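Local structure of histone-lysine N-methyltransferase SETMAR (Homo sapiens, 3F2K) at residues Leu127-Ala132 against Gln142-Leu147; Pro153-Pro156 against Asp160-Pro163; Pro29-Ile34 against Ser212-Cys217. The protein acts in DNA double-strand break repair as a fusion of a histone methyltransferase with the mariner transposase domain described here, which binds DNA and keeps some nuclease activity. One frame throughout, in Å; residues are numbered along the deposited sequence.

Contact 1: residues Leu127-Ala132 against Gln142-Leu147. With MG (magnesium ion), chain D.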
# COMPACT_ATOMS: atom_id res chain seq x y z
N LEU A 127 6.31 1.04 -7.91
CA LEU A 127 5.10 0.70 -7.17
C LEU A 127 5.36 -0.55 -6.33
O LEU A 127 5.93 -1.55 -6.85
CB LEU A 127 3.94 0.46 -8.16
CG LEU A 127 2.66 0.02 -7.49
CD1 LEU A 127 2.10 1.12 -6.51
CD2 LEU A 127 1.64 -0.26 -8.59
N LEU A 128 4.97 -0.48 -5.04
CA LEU A 128 5.01 -1.65 -4.14
C LEU A 128 3.57 -1.99 -3.80
O LEU A 128 2.87 -1.24 -3.14
CB LEU A 128 5.71 -1.21 -2.85
CG LEU A 128 5.89 -2.24 -1.70
CD1 LEU A 128 6.11 -3.59 -2.15
CD2 LEU A 128 6.97 -1.59 -0.67
N HIS A 129 3.15 -3.15 -4.28
CA HIS A 129 1.82 -3.61 -4.03
C HIS A 129 1.83 -5.16 -4.00
O HIS A 129 2.75 -5.79 -4.49
CB HIS A 129 0.77 -3.02 -5.04
CG HIS A 129 0.86 -3.45 -6.48
ND1 HIS A 129 1.92 -4.11 -7.08
CD2 HIS A 129 -0.02 -3.19 -7.50
CE1 HIS A 129 1.67 -4.27 -8.37
NE2 HIS A 129 0.50 -3.74 -8.64
N ASP A 130 0.78 -5.72 -3.43
CA ASP A 130 0.76 -7.17 -3.21
C ASP A 130 0.25 -7.89 -4.47
O ASP A 130 -0.02 -7.25 -5.50
CB ASP A 130 0.03 -7.53 -1.89
CG ASP A 130 -1.46 -7.23 -1.91
OD1 ASP A 130 -2.10 -7.17 -2.99
OD2 ASP A 130 -2.05 -7.11 -0.78
N ASN A 131 0.20 -9.21 -4.41
CA ASN A 131 -0.14 -9.96 -5.61
C ASN A 131 -1.61 -10.26 -5.82
O ASN A 131 -1.95 -11.26 -6.49
CB ASN A 131 0.69 -11.24 -5.60
CG ASN A 131 0.14 -12.28 -4.62
OD1 ASN A 131 -0.84 -12.03 -3.87
ND2 ASN A 131 0.72 -13.46 -4.66
N ALA A 132 -2.50 -9.45 -5.25
CA ALA A 132 -3.94 -9.55 -5.53
C ALA A 132 -4.14 -9.68 -7.05
O ALA A 132 -3.38 -9.08 -7.83
CB ALA A 132 -4.72 -8.37 -4.98
N GLN A 142 0.14 -3.37 -18.46
CA GLN A 142 0.36 -2.38 -19.53
C GLN A 142 0.26 -0.90 -19.06
O GLN A 142 1.04 -0.08 -19.49
CB GLN A 142 -0.58 -2.64 -20.69
CG GLN A 142 -0.10 -1.79 -21.92
CD GLN A 142 -0.98 -1.95 -23.12
OE1 GLN A 142 -2.15 -1.50 -23.14
NE2 GLN A 142 -0.44 -2.59 -24.13
N LYS A 143 -0.66 -0.60 -18.17
CA LYS A 143 -0.81 0.75 -17.67
C LYS A 143 0.48 1.17 -16.96
O LYS A 143 0.95 2.29 -17.12
CB LYS A 143 -1.99 0.80 -16.71
CG LYS A 143 -2.29 2.24 -16.15
CD LYS A 143 -2.47 3.24 -17.28
CE LYS A 143 -3.72 2.95 -18.09
NZ LYS A 143 -3.99 4.18 -18.93
N LEU A 144 0.98 0.28 -16.12
CA LEU A 144 2.22 0.53 -15.40
C LEU A 144 3.35 0.75 -16.39
O LEU A 144 4.06 1.76 -16.26
CB LEU A 144 2.57 -0.60 -14.40
CG LEU A 144 1.55 -0.52 -13.21
CD1 LEU A 144 1.65 -1.82 -12.34
CD2 LEU A 144 1.64 0.75 -12.30
N ASN A 145 3.46 -0.10 -17.41
CA ASN A 145 4.53 0.07 -18.36
C ASN A 145 4.39 1.46 -19.09
O ASN A 145 5.38 2.21 -19.22
CB ASN A 145 4.58 -1.11 -19.34
CG ASN A 145 5.61 -0.90 -20.46
OD1 ASN A 145 5.24 -0.55 -21.61
ND2 ASN A 145 6.88 -1.11 -20.15
N GLU A 146 3.18 1.78 -19.51
CA GLU A 146 2.89 3.00 -20.24
C GLU A 146 3.13 4.26 -19.46
O GLU A 146 3.64 5.22 -20.03
CB GLU A 146 1.46 2.99 -20.77
CG GLU A 146 1.28 1.95 -21.80
CD GLU A 146 -0.10 2.04 -22.45
OE1 GLU A 146 -0.97 2.71 -21.86
OE2 GLU A 146 -0.33 1.41 -23.51
N LEU A 147 2.93 4.22 -18.14
CA LEU A 147 3.15 5.41 -17.34
C LEU A 147 4.53 5.49 -16.77
O LEU A 147 4.83 6.48 -16.09
CB LEU A 147 2.11 5.51 -16.24
CG LEU A 147 0.64 5.66 -16.64
CD1 LEU A 147 -0.16 5.69 -15.39
CD2 LEU A 147 0.40 7.03 -17.45
MG MG D . -3.87 -6.65 -0.11
O HOH W 1 -4.55 -6.39 -2.15
O HOH W 2 -4.44 -8.72 -0.27
O HOH W 3 -5.74 -6.15 0.53
O HOH W 4 -3.06 -6.90 1.92

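Contact 2: residues Pro153-Pro156 against Asp160-Pro163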
# COMPACT_ATOMS: atom_id res chain seq x y z
N PRO A 153 9.65 -6.19 -6.49
CA PRO A 153 9.43 -7.56 -6.12
C PRO A 153 8.71 -7.56 -4.74
O PRO A 153 9.09 -6.80 -3.86
CB PRO A 153 10.90 -8.12 -5.95
CG PRO A 153 11.70 -7.24 -6.90
CD PRO A 153 11.09 -5.91 -6.78
N HIS A 154 7.71 -8.40 -4.58
CA HIS A 154 7.02 -8.54 -3.27
C HIS A 154 6.67 -10.00 -3.04
O HIS A 154 6.10 -10.63 -3.92
CB HIS A 154 5.71 -7.75 -3.24
CG HIS A 154 5.12 -7.69 -1.86
ND1 HIS A 154 4.05 -8.46 -1.46
CD2 HIS A 154 5.53 -7.02 -0.76
CE1 HIS A 154 3.78 -8.21 -0.19
NE2 HIS A 154 4.66 -7.35 0.26
N PRO A 155 7.11 -10.58 -1.89
CA PRO A 155 6.82 -12.01 -1.69
C PRO A 155 5.41 -12.28 -1.20
O PRO A 155 4.84 -11.46 -0.46
CB PRO A 155 7.84 -12.42 -0.59
CG PRO A 155 8.12 -11.14 0.22
CD PRO A 155 7.93 -9.99 -0.82
N PRO A 156 4.81 -13.40 -1.62
CA PRO A 156 3.48 -13.72 -1.19
C PRO A 156 3.39 -13.84 0.34
O PRO A 156 4.41 -14.03 1.01
CB PRO A 156 3.20 -15.07 -1.91
CG PRO A 156 4.08 -14.93 -3.18
CD PRO A 156 5.31 -14.33 -2.65
N ASP A 160 3.38 -8.02 6.39
CA ASP A 160 4.34 -7.39 7.32
C ASP A 160 5.45 -6.65 6.54
O ASP A 160 6.36 -6.04 7.16
CB ASP A 160 4.99 -8.47 8.25
CG ASP A 160 5.60 -9.65 7.50
OD1 ASP A 160 5.23 -9.88 6.32
OD2 ASP A 160 6.45 -10.39 8.11
N LEU A 161 5.45 -6.85 5.21
CA LEU A 161 6.42 -6.17 4.32
C LEU A 161 5.70 -5.17 3.38
O LEU A 161 6.32 -4.59 2.50
CB LEU A 161 7.24 -7.17 3.51
CG LEU A 161 8.09 -8.14 4.37
CD1 LEU A 161 8.87 -9.09 3.38
CD2 LEU A 161 9.03 -7.44 5.37
N LEU A 162 4.41 -4.94 3.64
CA LEU A 162 3.57 -4.13 2.74
C LEU A 162 3.22 -2.90 3.59
O LEU A 162 2.43 -3.00 4.49
CB LEU A 162 2.29 -4.95 2.40
CG LEU A 162 1.36 -4.43 1.33
CD1 LEU A 162 2.06 -4.31 -0.07
CD2 LEU A 162 0.10 -5.35 1.27
N PRO A 163 3.85 -1.75 3.36
CA PRO A 163 3.62 -0.64 4.30
C PRO A 163 2.19 -0.14 4.51
O PRO A 163 1.88 0.37 5.60
CB PRO A 163 4.56 0.49 3.80
CG PRO A 163 5.65 -0.28 2.98
CD PRO A 163 4.84 -1.41 2.29

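Contact 3: residues Pro29-Ile34 against Ser212-Cys217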
# COMPACT_ATOMS: atom_id res chain seq x y z
N PRO A 29 19.94 3.98 -3.23
CA PRO A 29 18.72 4.22 -2.43
C PRO A 29 17.57 4.62 -3.34
O PRO A 29 17.72 5.48 -4.25
CB PRO A 29 19.12 5.37 -1.49
CG PRO A 29 20.63 5.28 -1.44
CD PRO A 29 21.09 4.77 -2.75
N PHE A 30 16.44 3.95 -3.10
CA PHE A 30 15.23 4.16 -3.88
C PHE A 30 13.93 4.35 -3.06
O PHE A 30 12.86 4.54 -3.66
CB PHE A 30 15.02 2.96 -4.81
CG PHE A 30 14.78 1.68 -4.09
CD1 PHE A 30 13.47 1.30 -3.71
CD2 PHE A 30 15.85 0.81 -3.81
CE1 PHE A 30 13.24 0.06 -3.00
CE2 PHE A 30 15.64 -0.40 -3.18
CZ PHE A 30 14.33 -0.78 -2.76
N LEU A 31 14.02 4.34 -1.73
CA LEU A 31 12.79 4.50 -0.91
C LEU A 31 11.93 5.70 -1.27
O LEU A 31 10.70 5.60 -1.23
CB LEU A 31 13.05 4.45 0.63
CG LEU A 31 13.70 3.14 1.13
CD1 LEU A 31 13.76 3.09 2.63
CD2 LEU A 31 13.05 1.82 0.67
N ASP A 32 12.60 6.82 -1.58
CA ASP A 32 11.97 8.08 -1.96
C ASP A 32 11.11 7.99 -3.23
O ASP A 32 10.21 8.85 -3.43
CB ASP A 32 13.04 9.22 -2.08
CG ASP A 32 13.94 9.11 -3.37
OD1 ASP A 32 14.58 8.08 -3.65
OD2 ASP A 32 14.03 10.12 -4.11
N ARG A 33 11.37 6.98 -4.06
CA ARG A 33 10.63 6.82 -5.33
C ARG A 33 9.46 5.84 -5.15
O ARG A 33 8.60 5.73 -6.02
CB ARG A 33 11.56 6.34 -6.46
CG ARG A 33 12.81 7.28 -6.69
CD ARG A 33 13.95 6.50 -7.46
NE ARG A 33 13.42 5.90 -8.67
CZ ARG A 33 14.02 4.95 -9.32
NH1 ARG A 33 15.19 4.49 -8.90
NH2 ARG A 33 13.46 4.45 -10.43
N ILE A 34 9.34 5.24 -3.97
CA ILE A 34 8.22 4.26 -3.79
C ILE A 34 6.86 4.91 -3.68
O ILE A 34 6.70 5.88 -2.94
CB ILE A 34 8.44 3.34 -2.54
CG1 ILE A 34 9.57 2.37 -2.80
CG2 ILE A 34 7.12 2.44 -2.29
CD1 ILE A 34 10.08 1.61 -1.57
N SER A 212 14.43 -1.80 8.03
CA SER A 212 14.48 -2.59 9.29
C SER A 212 13.66 -3.89 9.19
O SER A 212 14.11 -4.95 9.70
CB SER A 212 14.10 -1.73 10.52
OG SER A 212 12.77 -1.29 10.47
N ARG A 213 12.52 -3.85 8.50
CA ARG A 213 11.68 -5.02 8.34
C ARG A 213 12.29 -6.05 7.37
O ARG A 213 12.23 -7.29 7.64
CB ARG A 213 10.31 -4.63 7.83
CG ARG A 213 9.51 -3.95 8.96
CD ARG A 213 8.16 -3.58 8.45
NE ARG A 213 7.38 -3.06 9.57
CZ ARG A 213 6.43 -3.72 10.22
NH1 ARG A 213 6.07 -4.95 9.85
NH2 ARG A 213 5.81 -3.13 11.28
N TRP A 214 12.86 -5.58 6.24
CA TRP A 214 13.66 -6.53 5.42
C TRP A 214 14.73 -7.25 6.23
O TRP A 214 14.93 -8.49 6.09
CB TRP A 214 14.28 -5.86 4.18
CG TRP A 214 13.18 -5.37 3.23
CD1 TRP A 214 11.96 -5.91 3.01
CD2 TRP A 214 13.28 -4.20 2.39
NE1 TRP A 214 11.25 -5.13 2.05
CE2 TRP A 214 12.08 -4.11 1.64
CE3 TRP A 214 14.29 -3.27 2.17
CZ2 TRP A 214 11.84 -3.05 0.74
CZ3 TRP A 214 14.06 -2.23 1.26
CH2 TRP A 214 12.84 -2.13 0.56
N GLN A 215 15.43 -6.49 7.06
CA GLN A 215 16.52 -7.08 7.84
C GLN A 215 16.03 -8.07 8.87
O GLN A 215 16.65 -9.11 9.11
CB GLN A 215 17.40 -6.01 8.52
CG GLN A 215 18.72 -6.60 9.15
CD GLN A 215 19.57 -7.31 8.13
OE1 GLN A 215 19.97 -6.72 7.12
NE2 GLN A 215 19.87 -8.60 8.37
N LYS A 216 14.90 -7.76 9.47
CA LYS A 216 14.35 -8.66 10.50
C LYS A 216 13.93 -9.94 9.84
O LYS A 216 14.11 -11.06 10.40
CB LYS A 216 13.17 -8.01 11.18
CG LYS A 216 13.53 -6.89 12.17
CD LYS A 216 12.26 -6.47 12.85
CE LYS A 216 12.41 -5.13 13.54
NZ LYS A 216 11.16 -5.01 14.38
N CYS A 217 13.43 -9.81 8.60
CA CYS A 217 13.01 -10.96 7.81
C CYS A 217 14.23 -11.82 7.48
O CYS A 217 14.21 -13.04 7.73
CB CYS A 217 12.25 -10.53 6.54
SG CYS A 217 11.79 -11.98 5.50

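Contact 1: residues Leu127-Ala132 against Gln142-Leu147
Leu127 meets Leu144 where strand 126-128 of an RNase H-like fold, the catalytic fold of DDE transposases, packs against helix 140-147. CD2 of Leu127 lies 3.8 Å from CD2 of Leu144, and the two side chains cross at about a right angle. Leu127 reaches the helix because its CG is anti to the backbone N (chi1 177°). Its backbone pairs with Glu150 of strand 150-151 and Leu152 just beyond it, while Leu128 pairs with Val35 on the other side, so the strand is held from both flanks as its side chains alternate: Leu127 faces the helix and Leu128 does not. His129 follows just past the strand and again turns to the helix. Its ring has CD2 of Leu127 3.5 Å above one face, displaced toward the rim, and its NE2 lies 4.3 Å from CD1 of Leu144, which approaches obliquely. The ring of His135 meets it with its plane nearly parallel. Leu144 itself also packs on Ile105 of helix 98-115 and on Val151 of the neighbouring strand.

Beyond His129 the chain turns away from helix 140-147 and enters the metal site. OD2 of Asp130 binds the magnesium ion at 2.0 Å, and Asp38 and four waters complete the six ligands. The other carboxylate oxygen is held twice: water 1, itself a magnesium ligand, donates to it, and the backbone closes an Asx turn, with Ala132 N 3.2 Å from Asp130 OD1 and coming in 44° off the plane of the carboxylate.

Contact 2: residues Pro153-Pro156 against Asp160-Pro163
The loop that leaves strand 150-151 folds back on itself before helix 163-176, and this contact joins the two limbs of that turn beside the magnesium site of the transposase domain, where the side chain of Leu162 packs on the metal ligands Asp38 and Asp130. His154 and Pro155 on the outgoing limb meet Leu161 and Leu162 on the returning one, the latter at the N-cap position of helix 163-176. The imidazole enters between the limbs because CG of His154 is anti to the backbone N (chi1 -170°). Its NE2 corner does most of the touching: the carbonyl of Leu161 lies at the ring edge, near its plane, with O 3.9 Å from NE2, too far for a hydrogen bond. Leu162 comes from another direction, placing CD1 over one face of the ring, and its CB is 4.0 Å from NE2 of His154. CD of the following proline, Pro155, covers the opposite face, 3.7 Å from the ring plane and offset toward the rim, so the imidazole is sandwiched between the two.

A second, purely apolar touch lies farther along the limb. CG of Pro155 is 3.8 Å from CD1 of Leu161, the two side chains crossing at about a right angle, and Arg13, Arg14 and Val17 of helix 8-27 pack on the same proline. Asp160 makes a salt bridge with Arg14. Among the polar links of the turn are those of Ser158, whose OG bonds to the carbonyls of Pro155 and Pro156. The two limbs thus meet directly through van der Waals contact, and the histidine ring is held by apolar groups on both faces and by a weak hydrogen bond from NE2 to Ser158 O.

Contact 3: residues Pro29-Ile34 against Ser212-Cys217
CH2 of Trp214, at the far end of the indole, touches two residues of the loop between helix 8-27 and strand 34-43. CZ of Phe30 is 3.9 Å from this carbon, the two side chains reaching toward each other from opposite directions, and CD2 of Leu31 is 4.0 Å from it, the leucine and the tryptophan sliding past each other in opposite directions. The contact is apolar, the groups meeting obliquely. Because the backbones stand well apart, with CA of Leu31 12.5 Å from CA of Ser212, the side chains, chiefly the indole, span the gap. Trp214 does so with CG anti to its carbonyl carbon (chi1 -64°), which carries the indole away from the helix toward the loop.

In the next shell, Leu21 and Ile22 of helix 8-27 pack against the indole, while Phe30 rests on Ile126 and Leu152 and makes a cation-pi contact with Arg24. Leu31 is flanked by Ile207, Asn208 and Ile211 of helix 202-219. The loop is shaped by a short 3-10 turn, in which Arg33 N bonds to Phe30 O at 2.9 Å, and Asn25 OD1 accepts from Phe30 N. Away from the metal site, this is packing of the last helix, 202-219, on the loop that leads into the first strand, 34-43, of an RNase H-like alpha/beta fold.

Contacts 1 and 2 adjoin, in part at the metal site. Their centres are 14 Å apart, yet CD2 of Leu162 packs 3.5 Å from the magnesium-binding OD2 of Asp130, and CD1 of Leu128 lies 3.8 Å from CD2 of His154. The side chain of Leu162 comes within about 4 Å of the magnesium ion. Contact 3, remote from that site, has its centre 11 Å from that of contact 2; Arg213 NH1 and Asp160 O, 2.9 Å apart, probably form a hydrogen bond between them. It meets contact 1 more lightly, through Leu128 CB and Ile34 CG2 at 4.0 Å. In sequence, residues 29-34 and 212-217 bracket both other contacts.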